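Local coordinates for protein phiAB6 tailspike (Unidentified phage, PDB 5JS4) that probably binds and fragments the exopolysaccharide coat of Acinetobacter baumannii as the beta-helical, trimeric tailspike of its phage, at residues Y401-L406 / I429-V434. Residues are numbered along the deposited sequence; the frame is centred on the assembly and turned at random.
Sequences YCEDPL and IFDRDV
Y401 and C402 pair in parallel register with I429 and F430, and two backbone bonds define the pairing: C402 N reaches I429 O at 2.9 Å, almost straight, and D431 N reaches C402 O at 3.1 Å. Past that point the chains diverge, CA atoms 5.0 Å apart at E403 and D431 but 6.5 Å at D404 and R432, and water 1 bridges C402 O and R432 N. The phenol of Y401, with CG anti to the backbone N (chi1 173°), passes I429 at a slant, CD1 lying 4.0 Å from I429 CB. Its OH donates to D431 OD2 at 2.6 Å, on the syn side but out of the carboxylate plane. On the other face of the sheet C402 CB packs against F430 CD1, and C402 SG makes an oblique sulfur-aromatic contact, 5.4 Å from the F430 ring centroid. Such stacking of strands from successive coils, here 398-402 and 426-430, marks a parallel beta-helix, right-handed in the pectate lyase-like family; strands 374-379 and 451-453 continue the sheet. R432, extended from CG to NE, then turns at chi4 (75°), and NH2 donates to E403 O at 2.9 Å. The bond is bent (136° at H): E403 O lies in the guanidinium plane, but NH2 stands above the carbonyl plane. P405 O sits over one guanidinium face, and water 2 links NH2 to E403 OE2. D404 points toward 429-434, OD1 accepting R408 N-H and OD2 that of V409; waters 3 and 4 carry OD2 on to D433 O and D433 N.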
ATOM      1  N   TYR A 401     -21.078   3.385 -12.840  1.00 13.63           N
ATOM      2  CA  TYR A 401     -21.100   4.494 -13.790  1.00 13.96           C
ATOM      3  C   TYR A 401     -21.297   5.825 -13.069  1.00 14.05           C
ATOM      4  O   TYR A 401     -22.238   5.977 -12.292  1.00 15.87           O
ATOM      5  CB  TYR A 401     -22.218   4.293 -14.817  1.00 14.63           C
ATOM      6  CG  TYR A 401     -22.423   5.480 -15.738  1.00 15.79           C
ATOM      7  CD1 TYR A 401     -21.355   6.038 -16.433  1.00 16.90           C
ATOM      8  CD2 TYR A 401     -23.687   6.041 -15.919  1.00 17.17           C
ATOM      9  CE1 TYR A 401     -21.535   7.123 -17.276  1.00 17.53           C
ATOM     10  CE2 TYR A 401     -23.876   7.124 -16.763  1.00 17.82           C
ATOM     11  CZ  TYR A 401     -22.796   7.661 -17.439  1.00 17.65           C
ATOM     12  OH  TYR A 401     -22.973   8.737 -18.278  1.00 19.34           O
ATOM     13  N   CYS A 402     -20.404   6.776 -13.337  1.00 14.59           N
ATOM     14  CA  CYS A 402     -20.504   8.132 -12.795  1.00 15.11           C
ATOM     15  C   CYS A 402     -20.384   9.156 -13.920  1.00 15.32           C
ATOM     16  O   CYS A 402     -19.300   9.379 -14.463  1.00 14.67           O
ATOM     17  CB  CYS A 402     -19.421   8.372 -11.738  1.00 15.51           C
ATOM     18  SG  CYS A 402     -19.421  10.033 -11.027  1.00 17.88           S
ATOM     19  N   GLU A 403     -21.510   9.778 -14.260  1.00 15.79           N
ATOM     20  CA  GLU A 403     -21.573  10.769 -15.331  1.00 15.95           C
ATOM     21  C   GLU A 403     -20.942  12.099 -14.915  1.00 15.59           C
ATOM     22  O   GLU A 403     -20.216  12.718 -15.701  1.00 15.98           O
ATOM     23  CB  GLU A 403     -23.035  10.993 -15.737  1.00 16.56           C
ATOM     24  CG  GLU A 403     -23.232  11.953 -16.906  1.00 18.26           C
ATOM     25  CD  GLU A 403     -24.694  12.241 -17.210  1.00 21.43           C
ATOM     26  OE1 GLU A 403     -25.580  11.762 -16.471  1.00 23.61           O
ATOM     27  OE2 GLU A 403     -24.961  12.957 -18.197  1.00 25.91           O
ATOM     28  N   ASP A 404     -21.232  12.529 -13.686  1.00 15.53           N
ATOM     29  CA  ASP A 404     -20.817  13.838 -13.167  1.00 16.33           C
ATOM     30  C   ASP A 404     -21.193  14.950 -14.153  1.00 17.65           C
ATOM     31  O   ASP A 404     -20.330  15.690 -14.617  1.00 17.54           O
ATOM     32  CB  ASP A 404     -19.306  13.846 -12.866  1.00 16.38           C
ATOM     33  CG  ASP A 404     -18.858  15.077 -12.076  1.00 15.89           C
ATOM     34  OD1 ASP A 404     -19.711  15.857 -11.599  1.00 16.51           O
ATOM     35  OD2 ASP A 404     -17.634  15.269 -11.925  1.00 16.00           O
ATOM     36  N   PRO A 405     -22.495  15.071 -14.471  1.00 18.17           N
ATOM     37  CA  PRO A 405     -22.927  15.993 -15.530  1.00 18.10           C
ATOM     38  C   PRO A 405     -22.536  17.460 -15.317  1.00 18.61           C
ATOM     39  O   PRO A 405     -22.357  18.187 -16.297  1.00 22.20           O
ATOM     40  CB  PRO A 405     -24.454  15.835 -15.536  1.00 17.99           C
ATOM     41  CG  PRO A 405     -24.798  15.282 -14.199  1.00 17.45           C
ATOM     42  CD  PRO A 405     -23.640  14.405 -13.823  1.00 17.27           C
ATOM     43  N   LEU A 406     -22.404  17.887 -14.062  1.00 19.11           N
ATOM     44  CA  LEU A 406     -22.035  19.269 -13.745  1.00 21.18           C
ATOM     45  C   LEU A 406     -20.524  19.469 -13.562  1.00 19.50           C
ATOM     46  O   LEU A 406     -20.084  20.561 -13.199  1.00 19.60           O
ATOM     47  CB  LEU A 406     -22.771  19.738 -12.488  1.00 22.85           C
ATOM     48  CG  LEU A 406     -24.299  19.638 -12.498  1.00 24.36           C
ATOM     49  CD1 LEU A 406     -24.858  20.148 -11.179  1.00 25.44           C
ATOM     50  CD2 LEU A 406     -24.908  20.398 -13.668  1.00 25.38           C
ATOM     51  N   ILE A 429     -16.971   3.271 -15.403  1.00 13.73           N
ATOM     52  CA  ILE A 429     -16.897   4.391 -16.335  1.00 13.80           C
ATOM     53  C   ILE A 429     -17.147   5.699 -15.596  1.00 13.64           C
ATOM     54  O   ILE A 429     -18.219   5.904 -15.025  1.00 14.22           O
ATOM     55  CB  ILE A 429     -17.926   4.264 -17.479  1.00 14.94           C
ATOM     56  CG1 ILE A 429     -17.681   2.986 -18.284  1.00 16.00           C
ATOM     57  CG2 ILE A 429     -17.858   5.485 -18.395  1.00 15.30           C
ATOM     58  CD1 ILE A 429     -18.769   2.668 -19.292  1.00 17.09           C
ATOM     59  N   PHE A 430     -16.136   6.562 -15.610  1.00 13.46           N
ATOM     60  CA  PHE A 430     -16.264   7.952 -15.205  1.00 13.82           C
ATOM     61  C   PHE A 430     -16.226   8.788 -16.478  1.00 14.64           C
ATOM     62  O   PHE A 430     -15.222   8.790 -17.181  1.00 14.88           O
ATOM     63  CB  PHE A 430     -15.097   8.359 -14.303  1.00 14.57           C
ATOM     64  CG  PHE A 430     -15.051   7.624 -12.989  1.00 15.01           C
ATOM     65  CD1 PHE A 430     -15.717   8.125 -11.879  1.00 16.39           C
ATOM     66  CD2 PHE A 430     -14.325   6.447 -12.858  1.00 16.24           C
ATOM     67  CE1 PHE A 430     -15.672   7.462 -10.662  1.00 17.48           C
ATOM     68  CE2 PHE A 430     -14.277   5.778 -11.645  1.00 17.03           C
ATOM     69  CZ  PHE A 430     -14.952   6.286 -10.546  1.00 17.71           C
ATOM     70  N   ASP A 431     -17.312   9.490 -16.791  1.00 14.81           N
ATOM     71  CA  ASP A 431     -17.320  10.344 -17.986  1.00 15.10           C
ATOM     72  C   ASP A 431     -16.345  11.512 -17.845  1.00 15.18           C
ATOM     73  O   ASP A 431     -15.882  12.058 -18.846  1.00 16.05           O
ATOM     74  CB  ASP A 431     -18.725  10.884 -18.278  1.00 16.03           C
ATOM     75  CG  ASP A 431     -19.661   9.831 -18.848  1.00 16.63           C
ATOM     76  OD1 ASP A 431     -19.197   8.747 -19.263  1.00 16.67           O
ATOM     77  OD2 ASP A 431     -20.878  10.094 -18.877  1.00 18.29           O
ATOM     78  N   ARG A 432     -16.041  11.903 -16.610  1.00 14.76           N
ATOM     79  CA  ARG A 432     -15.170  13.045 -16.369  1.00 15.24           C
ATOM     80  C   ARG A 432     -14.015  12.700 -15.413  1.00 14.83           C
ATOM     81  O   ARG A 432     -13.324  11.703 -15.640  1.00 15.46           O
ATOM     82  CB  ARG A 432     -16.009  14.252 -15.934  1.00 15.55           C
ATOM     83  CG  ARG A 432     -16.990  14.686 -17.019  1.00 16.09           C
ATOM     84  CD  ARG A 432     -17.811  15.894 -16.613  1.00 16.78           C
ATOM     85  NE  ARG A 432     -18.573  16.429 -17.739  1.00 18.12           N
ATOM     86  CZ  ARG A 432     -19.676  15.882 -18.253  1.00 18.46           C
ATOM     87  NH1 ARG A 432     -20.276  16.467 -19.286  1.00 21.77           N
ATOM     88  NH2 ARG A 432     -20.192  14.758 -17.756  1.00 15.05           N
ATOM     89  N   ASP A 433     -13.801  13.498 -14.367  1.00 14.86           N
ATOM     90  CA  ASP A 433     -12.517  13.512 -13.653  1.00 14.68           C
ATOM     91  C   ASP A 433     -12.584  12.882 -12.266  1.00 14.33           C
ATOM     92  O   ASP A 433     -13.561  13.055 -11.539  1.00 13.46           O
ATOM     93  CB  ASP A 433     -12.007  14.949 -13.522  1.00 14.92           C
ATOM     94  CG  ASP A 433     -11.854  15.644 -14.863  1.00 16.17           C
ATOM     95  OD1 ASP A 433     -11.960  14.977 -15.916  1.00 16.70           O
ATOM     96  OD2 ASP A 433     -11.620  16.869 -14.861  1.00 18.90           O
ATOM     97  N   VAL A 434     -11.517  12.171 -11.906  1.00 14.60           N
ATOM     98  CA  VAL A 434     -11.416  11.470 -10.630  1.00 14.61           C
ATOM     99  C   VAL A 434     -10.098  11.837  -9.946  1.00 13.49           C
ATOM    100  O   VAL A 434      -9.030  11.698 -10.545  1.00 13.21           O
ATOM    101  CB  VAL A 434     -11.475   9.946 -10.847  1.00 16.63           C
ATOM    102  CG1 VAL A 434     -11.470   9.212  -9.520  1.00 17.79           C
ATOM    103  CG2 VAL A 434     -12.713   9.569 -11.640  1.00 18.03           C
TER
HETATM  104  O   HOH W   1     -17.068  11.133 -13.977  1.00 16.07           O
HETATM  105  O   HOH W   2     -22.846  14.651 -19.084  1.00 32.31           O
HETATM  106  O   HOH W   3     -16.353  12.777 -11.865  1.00 15.69           O
HETATM  107  O   HOH W   4     -15.250  15.860 -13.295  1.00 17.63           O